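Local coordinates for adhesion and penetration protein autotransporter (Haemophilus influenzae, PDB 3SYJ), which mediates adherence to and invasion of host cells and self-associates between bacteria, and is probably also a serine protease of the autotransporter class, at residues T563-L568 with K584-F589; V512-N517 with L557-T562. One frame throughout, in Å; residues are numbered along the deposited sequence.

Contact 1: T563-L568 with K584-F589; sequences TEDRTL and KGKLFF
T563 and E564 meet K584 where two neighbouring coils of the Hap passenger beta-helix begin to pair: K584 CD lies 3.6 Å from T563 C, and its side chain crosses that of E564 at a slant, CD close to OE2. The ionic pairing of E564 OE2 with K584 NZ is long, at 3.8 Å. E564 O receives a C-H...O contact from G585 CA. At D565 the pairing is closer, OD1 standing 2.9 Å from K586 NZ; the ammonium comes from above the carboxylate plane, 38° out of it, while OD2 forms a salt bridge with K535. K586 gets there by bending at chi3 and chi4, the latter (-88°) swinging NZ round to the aspartate. R566 O accepts K586 N at 2.6 Å, with G585 CA packed beside it. In T567, OG1 is anti to the carbonyl carbon (chi1 -59°) and rests against K586 CE; the CG2 methyl meets the F588 ring obliquely. L568 completes the parallel register: its N binds K586 O, its O takes F588 N at 2.9 Å, and its CD2 lies beside L587 CD1 on the other face. Chemically, then, charged side chains at the turn and at the start of the strand give way to leucine and phenylalanine packing further along, and D565, placed between two lysines, probably stays ionised.

Contact 2: V512-N517 with L557-T562; sequences VTITGN and LIYKPT
Backbone pairing between V512-I514 and L557-Y559 supplies the main interaction, a parallel bridge of adjacent coils in the beta-helix, with the strand axes 4.8 Å apart at closest approach and inclined by 15°. I558 reaches both ways, its N to V512 O and its O to I514 N at 2.8 Å; K560 N then takes I514 O. Weaker C-H...O contacts run alongside, and they outlast the strands, as P561 CA lies 3.2 Å from T515 O.

Water continues the polar seam. One molecule donates to T515 O at 2.7 Å, accepts from T562 N, and makes a weak bond to N517 O, joining the two segments just beyond their strands.

Side-chain packing occurs on both faces. On the one carrying V512, L557, I514 and Y559, L557 CD1 makes an apolar contact with I514 CD1 at 4.0 Å and also approaches V512 O. I514 points CG1 away from its own carbonyl carbon (chi1 -64°), and the extended chi2 carries CD1 on to the leucine. Y559 CD1 comes 3.4 Å from I514 O, obliquely to the ring, while P561 CD rests over the ring centre, 3.5 Å above its plane: a proline packed on an aromatic two residues earlier. On the reverse face T513 OG1 meets I558 CB at 3.9 Å, the two side chains slanting across each other.

Strand 487-489 flanks the first segment, with backbone bonds to T513 and T515, and T515 OG1 is held by F489 O. I514 also packs on I537 of strand 536-539, and both I514 and Y559 touch L568 of strand 567-575.

Overall arrangement
The two contacts illustrate how a beta-helix is built from repeated parallel pairings: strand 555-559 of contact 2 leads through a short turn into strand 567-575 of contact 1, and the centres of the two contacts are about 9 Å apart. Y559 and K584 join the two. The OH of Y559 lies 2.9 Å from R566 O, a weak hydrogen bond to an oxygen already taken by K586 N, and its CE2 is 3.4 Å from K586 O. At the turn, K584 NZ reaches T562 O at 3.2 Å, and K584 O packs against P561 CG. Both contacts lie away from S218, the active-site serine inferred by similarity, and belong to the solenoid part of the passenger domain.

Contact 1: T563-L568 with K584-F589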
loop_
_atom_site.group_PDB
_atom_site.type_symbol
_atom_site.label_atom_id
_atom_site.label_comp_id
_atom_site.label_asym_id
_atom_site.label_seq_id
_atom_site.Cartn_x
_atom_site.Cartn_y
_atom_site.Cartn_z
ATOM N N THR A 563 -18.694 15.778 36.467
ATOM C CA THR A 563 -19.915 15.024 36.235
ATOM C C THR A 563 -20.151 14.795 34.753
ATOM O O THR A 563 -19.709 15.573 33.911
ATOM C CB THR A 563 -21.135 15.745 36.859
ATOM O OG1 THR A 563 -20.941 15.858 38.273
ATOM C CG2 THR A 563 -22.431 14.985 36.590
ATOM N N GLU A 564 -20.854 13.714 34.441
ATOM C CA GLU A 564 -21.126 13.352 33.062
ATOM C C GLU A 564 -21.932 14.440 32.336
ATOM O O GLU A 564 -21.821 14.604 31.121
ATOM C CB GLU A 564 -21.840 11.998 33.016
ATOM C CG GLU A 564 -21.052 10.851 33.675
ATOM C CD GLU A 564 -20.997 10.933 35.209
ATOM O OE1 GLU A 564 -22.017 11.296 35.839
ATOM O OE2 GLU A 564 -19.931 10.621 35.789
ATOM N N ASP A 565 -22.719 15.204 33.088
ATOM C CA ASP A 565 -23.587 16.221 32.495
ATOM C C ASP A 565 -23.002 17.635 32.536
ATOM O O ASP A 565 -23.621 18.551 33.079
ATOM C CB ASP A 565 -24.959 16.217 33.179
ATOM C CG ASP A 565 -26.029 16.902 32.339
ATOM O OD1 ASP A 565 -25.679 17.438 31.265
ATOM O OD2 ASP A 565 -27.216 16.902 32.748
ATOM N N ARG A 566 -21.813 17.810 31.965
ATOM C CA ARG A 566 -21.191 19.125 31.870
ATOM C C ARG A 566 -20.687 19.313 30.454
ATOM O O ARG A 566 -20.080 18.409 29.893
ATOM C CB ARG A 566 -20.023 19.251 32.849
ATOM C CG ARG A 566 -20.392 19.034 34.303
ATOM C CD ARG A 566 -21.370 20.086 34.801
ATOM N NE ARG A 566 -21.193 20.326 36.232
ATOM C CZ ARG A 566 -21.968 19.809 37.180
ATOM N NH1 ARG A 566 -22.992 19.025 36.853
ATOM N NH2 ARG A 566 -21.722 20.081 38.457
ATOM N N THR A 567 -20.932 20.478 29.871
ATOM C CA THR A 567 -20.568 20.697 28.476
ATOM C C THR A 567 -19.577 21.828 28.315
ATOM O O THR A 567 -19.680 22.857 28.979
ATOM C CB THR A 567 -21.801 21.006 27.613
ATOM O OG1 THR A 567 -22.721 19.917 27.705
ATOM C CG2 THR A 567 -21.407 21.213 26.161
ATOM N N LEU A 568 -18.613 21.612 27.430
ATOM C CA LEU A 568 -17.671 22.643 27.030
ATOM C C LEU A 568 -17.855 22.918 25.542
ATOM O O LEU A 568 -17.706 22.024 24.708
ATOM C CB LEU A 568 -16.229 22.202 27.314
ATOM C CG LEU A 568 -15.086 23.101 26.819
ATOM C CD1 LEU A 568 -15.262 24.546 27.272
ATOM C CD2 LEU A 568 -13.727 22.556 27.285
ATOM N N LYS A 584 -14.405 13.181 30.466
ATOM C CA LYS A 584 -15.802 13.064 30.859
ATOM C C LYS A 584 -16.615 14.216 30.282
ATOM O O LYS A 584 -16.067 15.112 29.647
ATOM C CB LYS A 584 -15.908 13.070 32.386
ATOM C CG LYS A 584 -17.227 12.553 32.931
ATOM C CD LYS A 584 -17.249 12.626 34.444
ATOM C CE LYS A 584 -16.119 11.811 35.037
ATOM N NZ LYS A 584 -16.296 11.601 36.497
ATOM N N GLY A 585 -17.923 14.193 30.503
ATOM C CA GLY A 585 -18.770 15.303 30.115
ATOM C C GLY A 585 -18.974 15.376 28.621
ATOM O O GLY A 585 -18.789 14.389 27.914
ATOM N N LYS A 586 -19.365 16.553 28.145
ATOM C CA LYS A 586 -19.634 16.754 26.730
ATOM C C LYS A 586 -18.753 17.855 26.165
ATOM O O LYS A 586 -18.620 18.923 26.761
ATOM C CB LYS A 586 -21.117 17.063 26.496
ATOM C CG LYS A 586 -22.039 15.933 26.934
ATOM C CD LYS A 586 -23.480 16.191 26.535
ATOM C CE LYS A 586 -24.131 17.257 27.405
ATOM N NZ LYS A 586 -24.755 16.690 28.629
ATOM N N LEU A 587 -18.147 17.576 25.012
ATOM C CA LEU A 587 -17.239 18.514 24.369
ATOM C C LEU A 587 -17.694 18.767 22.934
ATOM O O LEU A 587 -17.753 17.839 22.127
ATOM C CB LEU A 587 -15.811 17.961 24.396
ATOM C CG LEU A 587 -14.705 18.788 23.743
ATOM C CD1 LEU A 587 -14.577 20.149 24.414
ATOM C CD2 LEU A 587 -13.387 18.032 23.801
ATOM N N PHE A 588 -18.020 20.021 22.623
ATOM C CA PHE A 588 -18.526 20.379 21.299
ATOM C C PHE A 588 -17.522 21.216 20.536
ATOM O O PHE A 588 -17.039 22.227 21.042
ATOM C CB PHE A 588 -19.846 21.163 21.404
ATOM C CG PHE A 588 -21.073 20.291 21.471
ATOM C CD1 PHE A 588 -21.299 19.474 22.564
ATOM C CD2 PHE A 588 -22.003 20.296 20.446
ATOM C CE1 PHE A 588 -22.428 18.671 22.630
ATOM C CE2 PHE A 588 -23.134 19.499 20.509
ATOM C CZ PHE A 588 -23.345 18.690 21.603
ATOM N N PHE A 589 -17.201 20.783 19.322
ATOM C CA PHE A 589 -16.470 21.617 18.372
ATOM C C PHE A 589 -17.496 22.158 17.396
ATOM O O PHE A 589 -18.179 21.393 16.715
ATOM C CB PHE A 589 -15.415 20.808 17.618
ATOM C CG PHE A 589 -14.363 20.203 18.501
ATOM C CD1 PHE A 589 -13.152 20.845 18.700
ATOM C CD2 PHE A 589 -14.584 18.987 19.123
ATOM C CE1 PHE A 589 -12.176 20.284 19.510
ATOM C CE2 PHE A 589 -13.626 18.422 19.932
ATOM C CZ PHE A 589 -12.415 19.071 20.130
#

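Contact 2: V512-N517 with L557-T562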
loop_
_atom_site.group_PDB
_atom_site.type_symbol
_atom_site.label_atom_id
_atom_site.label_comp_id
_atom_site.label_asym_id
_atom_site.label_seq_id
_atom_site.Cartn_x
_atom_site.Cartn_y
_atom_site.Cartn_z
ATOM N N VAL A 512 -3.323 23.512 29.555
ATOM C CA VAL A 512 -4.490 24.173 30.118
ATOM C C VAL A 512 -5.532 23.114 30.437
ATOM O O VAL A 512 -5.940 22.344 29.568
ATOM C CB VAL A 512 -5.119 25.202 29.148
ATOM C CG1 VAL A 512 -6.212 26.000 29.852
ATOM C CG2 VAL A 512 -4.071 26.138 28.598
ATOM N N THR A 513 -5.956 23.070 31.691
ATOM C CA THR A 513 -7.023 22.168 32.088
ATOM C C THR A 513 -8.292 22.974 32.362
ATOM O O THR A 513 -8.247 24.019 33.003
ATOM C CB THR A 513 -6.611 21.335 33.325
ATOM O OG1 THR A 513 -5.390 20.636 33.035
ATOM C CG2 THR A 513 -7.694 20.326 33.709
ATOM N N ILE A 514 -9.417 22.498 31.839
ATOM C CA ILE A 514 -10.714 23.100 32.110
ATOM C C ILE A 514 -11.579 22.081 32.843
ATOM O O ILE A 514 -11.787 20.970 32.351
ATOM C CB ILE A 514 -11.403 23.559 30.815
ATOM C CG1 ILE A 514 -10.577 24.664 30.148
ATOM C CG2 ILE A 514 -12.810 24.060 31.104
ATOM C CD1 ILE A 514 -11.003 24.984 28.738
ATOM N N THR A 515 -12.056 22.448 34.032
ATOM C CA THR A 515 -12.805 21.515 34.881
ATOM C C THR A 515 -14.312 21.798 34.950
ATOM O O THR A 515 -15.077 20.991 35.476
ATOM C CB THR A 515 -12.245 21.494 36.316
ATOM O OG1 THR A 515 -12.331 22.808 36.886
ATOM C CG2 THR A 515 -10.787 21.043 36.305
ATOM N N GLY A 516 -14.737 22.935 34.416
ATOM C CA GLY A 516 -16.143 23.291 34.431
ATOM C C GLY A 516 -16.541 23.924 35.750
ATOM O O GLY A 516 -15.730 24.023 36.666
ATOM N N ASN A 517 -17.789 24.363 35.843
ATOM C CA ASN A 517 -18.266 25.017 37.049
ATOM C C ASN A 517 -18.300 24.040 38.213
ATOM O O ASN A 517 -18.698 22.883 38.059
ATOM C CB ASN A 517 -19.648 25.636 36.830
ATOM C CG ASN A 517 -19.599 26.875 35.964
ATOM O OD1 ASN A 517 -20.468 27.095 35.123
ATOM N ND2 ASN A 517 -18.579 27.694 36.163
ATOM N N LEU A 557 -4.480 20.603 25.786
ATOM C CA LEU A 557 -5.739 21.013 26.383
ATOM C C LEU A 557 -6.462 19.811 26.991
ATOM O O LEU A 557 -6.672 18.800 26.321
ATOM C CB LEU A 557 -6.623 21.670 25.325
ATOM C CG LEU A 557 -8.052 21.976 25.753
ATOM C CD1 LEU A 557 -8.062 23.088 26.802
ATOM C CD2 LEU A 557 -8.887 22.339 24.539
ATOM N N ILE A 558 -6.837 19.925 28.260
ATOM C CA ILE A 558 -7.539 18.843 28.937
ATOM C C ILE A 558 -8.896 19.313 29.443
ATOM O O ILE A 558 -8.976 20.269 30.217
ATOM C CB ILE A 558 -6.750 18.313 30.151
ATOM C CG1 ILE A 558 -5.378 17.785 29.736
ATOM C CG2 ILE A 558 -7.525 17.210 30.841
ATOM C CD1 ILE A 558 -4.320 18.842 29.617
ATOM N N TYR A 559 -9.961 18.648 29.000
ATOM C CA TYR A 559 -11.287 18.887 29.550
ATOM C C TYR A 559 -11.632 17.766 30.529
ATOM O O TYR A 559 -11.762 16.605 30.146
ATOM C CB TYR A 559 -12.337 18.986 28.438
ATOM C CG TYR A 559 -13.743 19.197 28.950
ATOM C CD1 TYR A 559 -14.019 20.190 29.876
ATOM C CD2 TYR A 559 -14.796 18.407 28.506
ATOM C CE1 TYR A 559 -15.299 20.392 30.354
ATOM C CE2 TYR A 559 -16.086 18.600 28.975
ATOM C CZ TYR A 559 -16.330 19.598 29.903
ATOM O OH TYR A 559 -17.606 19.804 30.385
ATOM N N LYS A 560 -11.775 18.126 31.799
ATOM C CA LYS A 560 -11.955 17.140 32.855
ATOM C C LYS A 560 -12.977 17.621 33.878
ATOM O O LYS A 560 -12.616 18.045 34.980
ATOM C CB LYS A 560 -10.605 16.856 33.539
ATOM C CG LYS A 560 -10.693 15.917 34.743
ATOM C CD LYS A 560 -9.357 15.252 35.072
ATOM C CE LYS A 560 -8.308 16.253 35.543
ATOM N NZ LYS A 560 -6.973 15.609 35.798
ATOM N N PRO A 561 -14.266 17.578 33.508
ATOM C CA PRO A 561 -15.348 17.995 34.403
ATOM C C PRO A 561 -15.561 16.928 35.466
ATOM O O PRO A 561 -15.005 15.840 35.326
ATOM C CB PRO A 561 -16.554 18.035 33.467
ATOM C CG PRO A 561 -16.222 17.014 32.426
ATOM C CD PRO A 561 -14.773 17.259 32.164
ATOM N N THR A 562 -16.349 17.224 36.498
ATOM C CA THR A 562 -16.592 16.261 37.573
ATOM C C THR A 562 -17.733 15.305 37.249
ATOM O O THR A 562 -17.746 14.162 37.707
ATOM C CB THR A 562 -16.956 16.960 38.896
ATOM O OG1 THR A 562 -18.134 17.758 38.699
ATOM C CG2 THR A 562 -15.806 17.836 39.394
HETATM O O HOH W 1 -17.369 20.110 36.514
#